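Local coordinates for protein yjcS (Bacillus subtilis, PDB 1Q8B) that is of unknown function but has the fold of the antibiotic biosynthesis monooxygenase family and may be an enzyme acting as a dimer, at residues Lys33-Leu38 and Arg61-Trp66; Glu39-Lys44 and Lys81-Asp86; Ile49-Tyr54 and Lys76-Lys81. One frame throughout, in Å; residues are numbered along the deposited sequence.

Contact 1 of 3, residues Lys33-Leu38 and Arg61-Trp66; sequences KEFKKL and RKIMLW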
loop_
_atom_site.group_PDB
_atom_site.type_symbol
_atom_site.label_atom_id
_atom_site.label_comp_id
_atom_site.label_asym_id
_atom_site.label_seq_id
_atom_site.Cartn_x
_atom_site.Cartn_y
_atom_site.Cartn_z
ATOM N N LYS A 33 3.034 12.990 -17.047
ATOM C CA LYS A 33 1.896 12.236 -17.571
ATOM C C LYS A 33 1.648 11.021 -16.692
ATOM O O LYS A 33 0.503 10.645 -16.445
ATOM C CB LYS A 33 2.148 11.787 -19.011
ATOM C CG LYS A 33 1.927 12.884 -20.035
ATOM C CD LYS A 33 2.130 12.370 -21.452
ATOM C CE LYS A 33 1.742 13.427 -22.481
ATOM N NZ LYS A 33 2.513 14.695 -22.321
ATOM N N GLU A 34 2.731 10.409 -16.220
ATOM C CA GLU A 34 2.628 9.245 -15.351
ATOM C C GLU A 34 2.019 9.664 -14.028
ATOM O O GLU A 34 1.212 8.938 -13.447
ATOM C CB GLU A 34 4.004 8.616 -15.118
ATOM C CG GLU A 34 4.433 7.710 -16.245
ATOM C CD GLU A 34 3.405 6.620 -16.516
ATOM O OE1 GLU A 34 3.234 5.728 -15.656
ATOM O OE2 GLU A 34 2.758 6.666 -17.586
ATOM N N PHE A 35 2.403 10.845 -13.552
ATOM C CA PHE A 35 1.852 11.333 -12.299
ATOM C C PHE A 35 0.389 11.746 -12.450
ATOM O O PHE A 35 -0.387 11.651 -11.501
ATOM C CB PHE A 35 2.708 12.476 -11.748
ATOM C CG PHE A 35 3.885 11.997 -10.949
ATOM C CD1 PHE A 35 5.029 11.529 -11.579
ATOM C CD2 PHE A 35 3.812 11.926 -9.566
ATOM C CE1 PHE A 35 6.073 10.993 -10.847
ATOM C CE2 PHE A 35 4.849 11.394 -8.828
ATOM C CZ PHE A 35 5.980 10.925 -9.467
ATOM N N LYS A 36 0.001 12.187 -13.641
ATOM C CA LYS A 36 -1.388 12.563 -13.854
ATOM C C LYS A 36 -2.256 11.314 -13.894
ATOM O O LYS A 36 -3.378 11.316 -13.397
ATOM C CB LYS A 36 -1.533 13.373 -15.139
ATOM C CG LYS A 36 -1.000 14.792 -14.985
ATOM C CD LYS A 36 -1.717 15.499 -13.836
ATOM C CE LYS A 36 -1.026 16.780 -13.405
ATOM N NZ LYS A 36 -1.753 17.373 -12.243
ATOM N N LYS A 37 -1.738 10.235 -14.473
ATOM C CA LYS A 37 -2.504 8.996 -14.515
ATOM C C LYS A 37 -2.639 8.483 -13.088
ATOM O O LYS A 37 -3.712 8.024 -12.678
ATOM C CB LYS A 37 -1.807 7.952 -15.385
ATOM C CG LYS A 37 -1.697 8.349 -16.858
ATOM C CD LYS A 37 -1.473 7.141 -17.760
ATOM C CE LYS A 37 -0.255 6.338 -17.330
ATOM N NZ LYS A 37 -0.121 5.062 -18.100
ATOM N N LEU A 38 -1.546 8.566 -12.329
ATOM C CA LEU A 38 -1.553 8.130 -10.933
ATOM C C LEU A 38 -2.552 8.969 -10.147
ATOM O O LEU A 38 -3.327 8.438 -9.356
ATOM C CB LEU A 38 -0.165 8.282 -10.310
ATOM C CG LEU A 38 -0.097 8.002 -8.804
ATOM C CD1 LEU A 38 -0.472 6.551 -8.525
ATOM C CD2 LEU A 38 1.301 8.306 -8.297
ATOM N N ARG A 61 13.728 20.114 -11.277
ATOM C CA ARG A 61 13.601 18.664 -11.406
ATOM C C ARG A 61 12.977 18.123 -10.115
ATOM O O ARG A 61 13.541 17.248 -9.444
ATOM C CB ARG A 61 14.970 18.016 -11.657
ATOM C CG ARG A 61 15.578 18.391 -13.002
ATOM C CD ARG A 61 14.756 17.848 -14.160
ATOM N NE ARG A 61 14.932 16.405 -14.320
ATOM C CZ ARG A 61 14.381 15.686 -15.293
ATOM N NH1 ARG A 61 13.611 16.275 -16.203
ATOM N NH2 ARG A 61 14.598 14.379 -15.356
ATOM N N LYS A 62 11.815 18.676 -9.767
ATOM C CA LYS A 62 11.087 18.276 -8.566
ATOM C C LYS A 62 9.592 18.272 -8.840
ATOM O O LYS A 62 9.114 18.974 -9.734
ATOM C CB LYS A 62 11.386 19.232 -7.410
ATOM C CG LYS A 62 12.793 19.127 -6.844
ATOM C CD LYS A 62 13.049 20.237 -5.841
ATOM C CE LYS A 62 14.354 20.012 -5.105
ATOM N NZ LYS A 62 15.441 19.693 -6.060
ATOM N N ILE A 63 8.862 17.471 -8.068
ATOM C CA ILE A 63 7.419 17.361 -8.204
ATOM C C ILE A 63 6.812 17.515 -6.820
ATOM O O ILE A 63 7.293 16.922 -5.858
ATOM C CB ILE A 63 7.016 15.991 -8.794
ATOM C CG1 ILE A 63 7.560 15.868 -10.220
ATOM C CG2 ILE A 63 5.498 15.838 -8.786
ATOM C CD1 ILE A 63 7.352 14.506 -10.837
HETATM N N MSE A 64 5.756 18.313 -6.724
HETATM C CA MSE A 64 5.103 18.541 -5.447
HETATM C C MSE A 64 3.803 17.755 -5.318
HETATM O O MSE A 64 3.056 17.626 -6.289
HETATM C CB MSE A 64 4.814 20.025 -5.275
HETATM C CG MSE A 64 4.356 20.399 -3.878
HETATM SE SE MSE A 64 5.774 20.485 -2.541
HETATM C CE MSE A 64 7.048 21.558 -3.526
ATOM N N LEU A 65 3.538 17.236 -4.117
ATOM C CA LEU A 65 2.313 16.476 -3.866
ATOM C C LEU A 65 1.493 17.069 -2.723
ATOM O O LEU A 65 2.014 17.348 -1.645
ATOM C CB LEU A 65 2.633 15.009 -3.529
ATOM C CG LEU A 65 3.435 14.132 -4.505
ATOM C CD1 LEU A 65 3.627 12.747 -3.881
ATOM C CD2 LEU A 65 2.711 14.013 -5.850
ATOM N N TRP A 66 0.205 17.268 -2.985
ATOM C CA TRP A 66 -0.739 17.786 -1.996
ATOM C C TRP A 66 -1.677 16.617 -1.758
ATOM O O TRP A 66 -2.341 16.172 -2.694
ATOM C CB TRP A 66 -1.553 18.961 -2.555
ATOM C CG TRP A 66 -0.778 20.234 -2.762
ATOM C CD1 TRP A 66 0.449 20.544 -2.247
ATOM C CD2 TRP A 66 -1.215 21.396 -3.483
ATOM N NE1 TRP A 66 0.800 21.824 -2.600
ATOM C CE2 TRP A 66 -0.201 22.372 -3.360
ATOM C CE3 TRP A 66 -2.364 21.707 -4.221
ATOM C CZ2 TRP A 66 -0.299 23.643 -3.951
ATOM C CZ3 TRP A 66 -2.464 22.975 -4.808
ATOM C CH2 TRP A 66 -1.435 23.924 -4.667
#
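I63 is the first residue of 61-66 to reach helix segment 33-38, and it does so through a single methyl, CD1, which lies over one face of the F35 ring. That methyl sits 3.9 Å from the ring centroid and 19° off its normal, a CH-pi contact. It is displaced toward the CD1-CE1 rim, and the closest pair is I63 CD1 to F35 CE1 at 3.7 Å. The outer part of the isoleucine is extended (chi2 174°), which carries CD1 out from the strand, while F35 descends from the helix in the opposite direction. The two CA atoms therefore stay 9.2 Å apart. I63 packs further along the same helix against I31 and M32, and F35 also rests on L20 of strand 13-22. At L65 it is the end of the side chain that comes nearer: CD2 reaches F35 CD2 obliquely, 4.4 Å away, a looser apolar touch. L65 also packs on F51 and A53 of the adjacent strand, so this layer continues across the sheet. The contact is buried and wholly apolar. A helix laid on one face of an antiparallel sheet, with order 2-3-1-4 for its strands, is characteristic of the ferredoxin-like fold of the dimeric alpha-beta barrel superfamily.

Contact 2 of 3, residues Glu39-Lys44 and Lys81-Asp86; sequences EEETNK and KKHTID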
loop_
_atom_site.group_PDB
_atom_site.type_symbol
_atom_site.label_atom_id
_atom_site.label_comp_id
_atom_site.label_asym_id
_atom_site.label_seq_id
_atom_site.Cartn_x
_atom_site.Cartn_y
_atom_site.Cartn_z
ATOM N N GLU A 39 -2.526 10.281 -10.376
ATOM C CA GLU A 39 -3.432 11.196 -9.697
ATOM C C GLU A 39 -4.879 10.824 -9.979
ATOM O O GLU A 39 -5.724 10.825 -9.081
ATOM C CB GLU A 39 -3.177 12.643 -10.144
ATOM C CG GLU A 39 -4.288 13.601 -9.730
ATOM C CD GLU A 39 -3.904 15.068 -9.841
ATOM O OE1 GLU A 39 -4.803 15.924 -9.698
ATOM O OE2 GLU A 39 -2.712 15.370 -10.056
ATOM N N GLU A 40 -5.162 10.496 -11.232
ATOM C CA GLU A 40 -6.515 10.136 -11.615
ATOM C C GLU A 40 -7.007 8.882 -10.903
ATOM O O GLU A 40 -8.143 8.832 -10.426
ATOM C CB GLU A 40 -6.600 9.930 -13.122
ATOM C CG GLU A 40 -8.027 9.858 -13.604
ATOM C CD GLU A 40 -8.119 9.562 -15.076
ATOM O OE1 GLU A 40 -7.496 10.308 -15.869
ATOM O OE2 GLU A 40 -8.820 8.587 -15.434
ATOM N N GLU A 41 -6.150 7.872 -10.826
ATOM C CA GLU A 41 -6.520 6.625 -10.174
ATOM C C GLU A 41 -6.563 6.694 -8.645
ATOM O O GLU A 41 -7.442 6.089 -8.029
ATOM C CB GLU A 41 -5.583 5.490 -10.624
ATOM C CG GLU A 41 -5.837 5.009 -12.050
ATOM C CD GLU A 41 -7.307 4.663 -12.295
ATOM O OE1 GLU A 41 -7.794 3.659 -11.726
ATOM O OE2 GLU A 41 -7.978 5.408 -13.052
ATOM N N THR A 42 -5.642 7.431 -8.021
ATOM C CA THR A 42 -5.657 7.492 -6.558
ATOM C C THR A 42 -6.823 8.330 -6.027
ATOM O O THR A 42 -7.276 8.114 -4.902
ATOM C CB THR A 42 -4.291 7.994 -5.949
ATOM O OG1 THR A 42 -4.291 9.413 -5.836
ATOM C CG2 THR A 42 -3.130 7.580 -6.811
ATOM N N ASN A 43 -7.329 9.271 -6.822
ATOM C CA ASN A 43 -8.471 10.065 -6.372
ATOM C C ASN A 43 -9.723 9.196 -6.311
ATOM O O ASN A 43 -10.716 9.563 -5.691
ATOM C CB ASN A 43 -8.721 11.260 -7.293
ATOM C CG ASN A 43 -7.920 12.486 -6.885
ATOM O OD1 ASN A 43 -6.911 12.818 -7.504
ATOM N ND2 ASN A 43 -8.360 13.156 -5.826
ATOM N N LYS A 44 -9.666 8.036 -6.954
ATOM C CA LYS A 44 -10.789 7.108 -6.952
ATOM C C LYS A 44 -10.701 6.147 -5.768
ATOM O O LYS A 44 -11.664 5.437 -5.479
ATOM C CB LYS A 44 -10.824 6.290 -8.241
ATOM C CG LYS A 44 -11.062 7.082 -9.512
ATOM C CD LYS A 44 -10.926 6.151 -10.708
ATOM C CE LYS A 44 -11.008 6.878 -12.031
ATOM N NZ LYS A 44 -10.706 5.934 -13.152
ATOM N N LYS A 81 -1.865 -0.508 -3.844
ATOM C CA LYS A 81 -2.586 -0.452 -5.113
ATOM C C LYS A 81 -1.616 -0.654 -6.267
ATOM O O LYS A 81 -0.485 -0.170 -6.224
ATOM C CB LYS A 81 -3.268 0.904 -5.280
ATOM C CG LYS A 81 -4.188 1.299 -4.144
ATOM C CD LYS A 81 -5.350 0.348 -4.018
ATOM C CE LYS A 81 -6.354 0.882 -3.023
ATOM N NZ LYS A 81 -7.496 -0.059 -2.841
ATOM N N LYS A 82 -2.061 -1.357 -7.302
ATOM C CA LYS A 82 -1.212 -1.611 -8.456
ATOM C C LYS A 82 -0.868 -0.336 -9.223
ATOM O O LYS A 82 0.235 -0.216 -9.749
ATOM C CB LYS A 82 -1.880 -2.601 -9.410
ATOM C CG LYS A 82 -1.060 -2.835 -10.669
ATOM C CD LYS A 82 -1.800 -3.641 -11.725
ATOM C CE LYS A 82 -0.907 -3.846 -12.944
ATOM N NZ LYS A 82 0.364 -4.532 -12.537
ATOM N N HIS A 83 -1.803 0.612 -9.299
ATOM C CA HIS A 83 -1.530 1.851 -10.025
ATOM C C HIS A 83 -0.425 2.651 -9.348
ATOM O O HIS A 83 0.310 3.393 -10.001
ATOM C CB HIS A 83 -2.800 2.714 -10.195
ATOM C CG HIS A 83 -3.508 3.047 -8.915
ATOM N ND1 HIS A 83 -4.753 2.544 -8.604
ATOM C CD2 HIS A 83 -3.168 3.866 -7.891
ATOM C CE1 HIS A 83 -5.150 3.037 -7.444
ATOM N NE2 HIS A 83 -4.206 3.842 -6.991
ATOM N N THR A 84 -0.297 2.484 -8.038
ATOM C CA THR A 84 0.746 3.174 -7.299
ATOM C C THR A 84 2.070 2.454 -7.531
ATOM O O THR A 84 3.067 3.074 -7.892
ATOM C CB THR A 84 0.441 3.186 -5.803
ATOM O OG1 THR A 84 -0.814 3.838 -5.582
ATOM C CG2 THR A 84 1.525 3.926 -5.049
ATOM N N ILE A 85 2.074 1.139 -7.343
ATOM C CA ILE A 85 3.286 0.344 -7.529
ATOM C C ILE A 85 3.835 0.447 -8.956
ATOM O O ILE A 85 5.051 0.409 -9.162
ATOM C CB ILE A 85 3.025 -1.136 -7.171
ATOM C CG1 ILE A 85 2.683 -1.248 -5.685
ATOM C CG2 ILE A 85 4.243 -1.980 -7.493
ATOM C CD1 ILE A 85 2.166 -2.612 -5.271
ATOM N N ASP A 86 2.948 0.586 -9.938
ATOM C CA ASP A 86 3.373 0.712 -11.330
ATOM C C ASP A 86 4.302 1.914 -11.527
ATOM O O ASP A 86 5.312 1.823 -12.221
ATOM C CB ASP A 86 2.154 0.853 -12.245
ATOM C CG ASP A 86 1.491 -0.480 -12.553
ATOM O OD1 ASP A 86 0.372 -0.468 -13.116
ATOM O OD2 ASP A 86 2.095 -1.534 -12.246
HETATM O O HOH W 1 -6.529 1.847 -10.734
#
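The imidazole of H83 is held between two CB atoms. E41 CB lies over one face, 3.6 Å above the ring plane and displaced toward the rim, with H83 CG as its nearest atom. On the opposite face, 3.5 Å from the plane, is CB of K81, the residue at the N-cap of H83's own helix. The E41 side is a CH-pi contact, 17° off the ring normal, and so it is the aliphatic root of the glutamate that packs here. H83 reaches this slot because its CG stands between the backbone N and the carbonyl carbon (chi1 55°). T42 comes in obliquely: its CG2 is 3.9 Å from both H83 CD2 and NE2, and adds a further apolar neighbour.

Both ring nitrogens have polar partners. NE2 bonds to E45 OE1, just beyond segment 39-44, and ND1 lies 2.9 Å from a water. The same water is modelled 2.4 Å from E41 OE1, too short to be trusted in detail, but a bridge between the two side chains is plausible. A bend at chi2 (-52°) brings the E41 carboxylate to K44, whose NZ gives OE2 a 2.8 Å hydrogen bond on its syn side; a long ion pair from K44 NZ to E40 OE2 extends this into a small salt-bridge network.

In the fold, this is where the C-terminal end of helix 28-42 meets the start of helix 82-88. H83 and T84 also pack on L38 of helix 28-42, one turn before T42. T42 leans on F51 of strand 48-55, while K81 NZ bonds to V95 O of the second subunit, which brings the helix start up to the dimer interface.

Contact 3 of 3, residues Ile49-Tyr54 and Lys76-Lys81; sequences ITFHAY and KIHFTK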
loop_
_atom_site.group_PDB
_atom_site.type_symbol
_atom_site.label_atom_id
_atom_site.label_comp_id
_atom_site.label_asym_id
_atom_site.label_seq_id
_atom_site.Cartn_x
_atom_site.Cartn_y
_atom_site.Cartn_z
ATOM N N ILE A 49 -9.179 11.684 0.050
ATOM C CA ILE A 49 -10.017 12.878 0.015
ATOM C C ILE A 49 -9.504 13.716 -1.160
ATOM O O ILE A 49 -10.285 14.167 -1.988
ATOM C CB ILE A 49 -9.927 13.679 1.342
ATOM C CG1 ILE A 49 -10.613 12.900 2.463
ATOM C CG2 ILE A 49 -10.593 15.037 1.189
ATOM C CD1 ILE A 49 -10.429 13.508 3.843
ATOM N N THR A 50 -8.191 13.920 -1.235
ATOM C CA THR A 50 -7.607 14.656 -2.352
ATOM C C THR A 50 -6.165 14.212 -2.612
ATOM O O THR A 50 -5.453 13.791 -1.703
ATOM C CB THR A 50 -7.608 16.210 -2.133
ATOM O OG1 THR A 50 -6.695 16.556 -1.090
ATOM C CG2 THR A 50 -8.984 16.709 -1.766
ATOM N N PHE A 51 -5.757 14.289 -3.870
ATOM C CA PHE A 51 -4.406 13.944 -4.278
ATOM C C PHE A 51 -4.141 14.756 -5.533
ATOM O O PHE A 51 -4.883 14.656 -6.510
ATOM C CB PHE A 51 -4.278 12.455 -4.609
ATOM C CG PHE A 51 -2.858 12.015 -4.897
ATOM C CD1 PHE A 51 -2.065 11.464 -3.894
ATOM C CD2 PHE A 51 -2.312 12.164 -6.173
ATOM C CE1 PHE A 51 -0.748 11.064 -4.156
ATOM C CE2 PHE A 51 -0.996 11.769 -6.445
ATOM C CZ PHE A 51 -0.213 11.217 -5.436
ATOM N N HIS A 52 -3.095 15.570 -5.505
ATOM C CA HIS A 52 -2.760 16.394 -6.656
ATOM C C HIS A 52 -1.250 16.497 -6.790
ATOM O O HIS A 52 -0.542 16.719 -5.810
ATOM C CB HIS A 52 -3.379 17.790 -6.497
ATOM C CG HIS A 52 -3.206 18.677 -7.692
ATOM N ND1 HIS A 52 -3.632 18.322 -8.953
ATOM C CD2 HIS A 52 -2.665 19.915 -7.812
ATOM C CE1 HIS A 52 -3.364 19.301 -9.798
ATOM N NE2 HIS A 52 -2.777 20.279 -9.133
ATOM N N ALA A 53 -0.763 16.323 -8.010
ATOM C CA ALA A 53 0.664 16.388 -8.280
ATOM C C ALA A 53 0.943 17.475 -9.316
ATOM O O ALA A 53 0.167 17.651 -10.256
ATOM C CB ALA A 53 1.156 15.038 -8.796
ATOM N N TYR A 54 2.041 18.209 -9.136
ATOM C CA TYR A 54 2.403 19.247 -10.084
ATOM C C TYR A 54 3.904 19.495 -10.007
ATOM O O TYR A 54 4.525 19.323 -8.957
ATOM C CB TYR A 54 1.602 20.529 -9.816
ATOM C CG TYR A 54 2.104 21.371 -8.676
ATOM C CD1 TYR A 54 3.139 22.289 -8.864
ATOM C CD2 TYR A 54 1.536 21.262 -7.411
ATOM C CE1 TYR A 54 3.598 23.088 -7.812
ATOM C CE2 TYR A 54 1.980 22.047 -6.358
ATOM C CZ TYR A 54 3.013 22.960 -6.560
ATOM O OH TYR A 54 3.454 23.729 -5.507
ATOM N N LYS A 76 -1.256 3.849 3.598
ATOM C CA LYS A 76 -0.625 2.548 3.444
ATOM C C LYS A 76 -1.354 1.724 2.386
ATOM O O LYS A 76 -0.716 1.075 1.558
ATOM C CB LYS A 76 -0.596 1.824 4.794
ATOM C CG LYS A 76 0.426 2.442 5.742
ATOM C CD LYS A 76 0.353 1.901 7.157
ATOM C CE LYS A 76 1.449 2.528 8.008
ATOM N NZ LYS A 76 1.314 2.196 9.454
ATOM N N ILE A 77 -2.686 1.760 2.407
ATOM C CA ILE A 77 -3.487 1.034 1.416
ATOM C C ILE A 77 -3.128 1.551 0.023
ATOM O O ILE A 77 -3.015 0.780 -0.932
ATOM C CB ILE A 77 -5.003 1.227 1.670
ATOM C CG1 ILE A 77 -5.439 0.367 2.857
ATOM C CG2 ILE A 77 -5.798 0.851 0.435
ATOM C CD1 ILE A 77 -6.855 0.606 3.306
ATOM N N HIS A 78 -2.949 2.864 -0.074
ATOM C CA HIS A 78 -2.570 3.514 -1.321
ATOM C C HIS A 78 -1.329 2.870 -1.941
ATOM O O HIS A 78 -1.274 2.659 -3.154
ATOM C CB HIS A 78 -2.293 4.998 -1.054
ATOM C CG HIS A 78 -1.573 5.702 -2.166
ATOM N ND1 HIS A 78 -2.076 5.796 -3.447
ATOM C CD2 HIS A 78 -0.401 6.381 -2.175
ATOM C CE1 HIS A 78 -1.247 6.502 -4.195
ATOM N NE2 HIS A 78 -0.222 6.869 -3.447
ATOM N N PHE A 79 -0.334 2.559 -1.115
ATOM C CA PHE A 79 0.892 1.971 -1.632
ATOM C C PHE A 79 0.808 0.492 -1.965
ATOM O O PHE A 79 1.793 -0.087 -2.418
ATOM C CB PHE A 79 2.061 2.230 -0.680
ATOM C CG PHE A 79 2.456 3.667 -0.607
ATOM C CD1 PHE A 79 2.045 4.462 0.453
ATOM C CD2 PHE A 79 3.181 4.250 -1.641
ATOM C CE1 PHE A 79 2.348 5.824 0.481
ATOM C CE2 PHE A 79 3.489 5.615 -1.622
ATOM C CZ PHE A 79 3.068 6.398 -0.558
ATOM N N THR A 80 -0.354 -0.120 -1.744
ATOM C CA THR A 80 -0.528 -1.528 -2.086
ATOM C C THR A 80 -1.245 -1.612 -3.434
ATOM O O THR A 80 -1.233 -2.650 -4.091
ATOM C CB THR A 80 -1.368 -2.288 -1.043
ATOM O OG1 THR A 80 -2.734 -1.866 -1.128
ATOM C CG2 THR A 80 -0.842 -2.035 0.358
ATOM N N LYS A 81 -1.865 -0.508 -3.844
ATOM C CA LYS A 81 -2.586 -0.452 -5.113
ATOM C C LYS A 81 -1.616 -0.654 -6.267
ATOM O O LYS A 81 -0.485 -0.170 -6.224
ATOM C CB LYS A 81 -3.268 0.904 -5.280
ATOM C CG LYS A 81 -4.188 1.299 -4.144
ATOM C CD LYS A 81 -5.350 0.348 -4.018
ATOM C CE LYS A 81 -6.354 0.882 -3.023
ATOM N NZ LYS A 81 -7.496 -0.059 -2.841
#
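F51 and H78 each set CG anti to the backbone N (chi1 -174° and 166°), and these torsions send the two rings toward each other from strand and helix. They meet obliquely: the centroids are 5.8 Å apart and the planes are inclined at 48°. The nearest atoms are F51 CE1 and H78 NE2, at 4.3 Å, and the touch is light but buried. The other nitrogen, H78 ND1, bonds to E45 OE1, which helps to fix the rotation of the imidazole. H78 CD2 also sits over the centre of the F79 ring, 3.7 Å above its plane. Beyond H78 the chain leaves the helix in a tight turn, where I77 O accepts from T80 N and from T80 OG1 (2.7 Å for the hydroxyl, which meets a lone pair in the carbonyl plane), with a weak third bond from K81 N. The same hydroxyl also bonds to V95 N of the second subunit.

F51 belongs to strand 48-55, outermost in the sheet of this chain, just after a classic beta bulge at I49 and T50 opposite I68. T42 of helix 28-42 touches both F51 and H78, and W69, at the end of strand 62-69, meets the H78 ring as well.

Helix 28-42 ties the set together: contacts 1 and 2 use successive parts of it, with centres 12 Å apart, and L38 of contact 1 touches H83 of contact 2 (CD1 to O, 3.6 Å). Contacts 1 and 3 reach neighbouring strands of one sheet, where M64 N lies 2.7 Å from Y54 O. Contacts 2 and 3 are closest, about 7 Å between centres; they share K81, and T84 OG1 comes 2.7 Å from H78 O. E45 OE1 bonds to both H83 and H78, joining the two histidines through one carboxylate oxygen. Both contacts also touch the second subunit. In relatives the space between sheet and helices commonly forms the active site; its role here is undetermined.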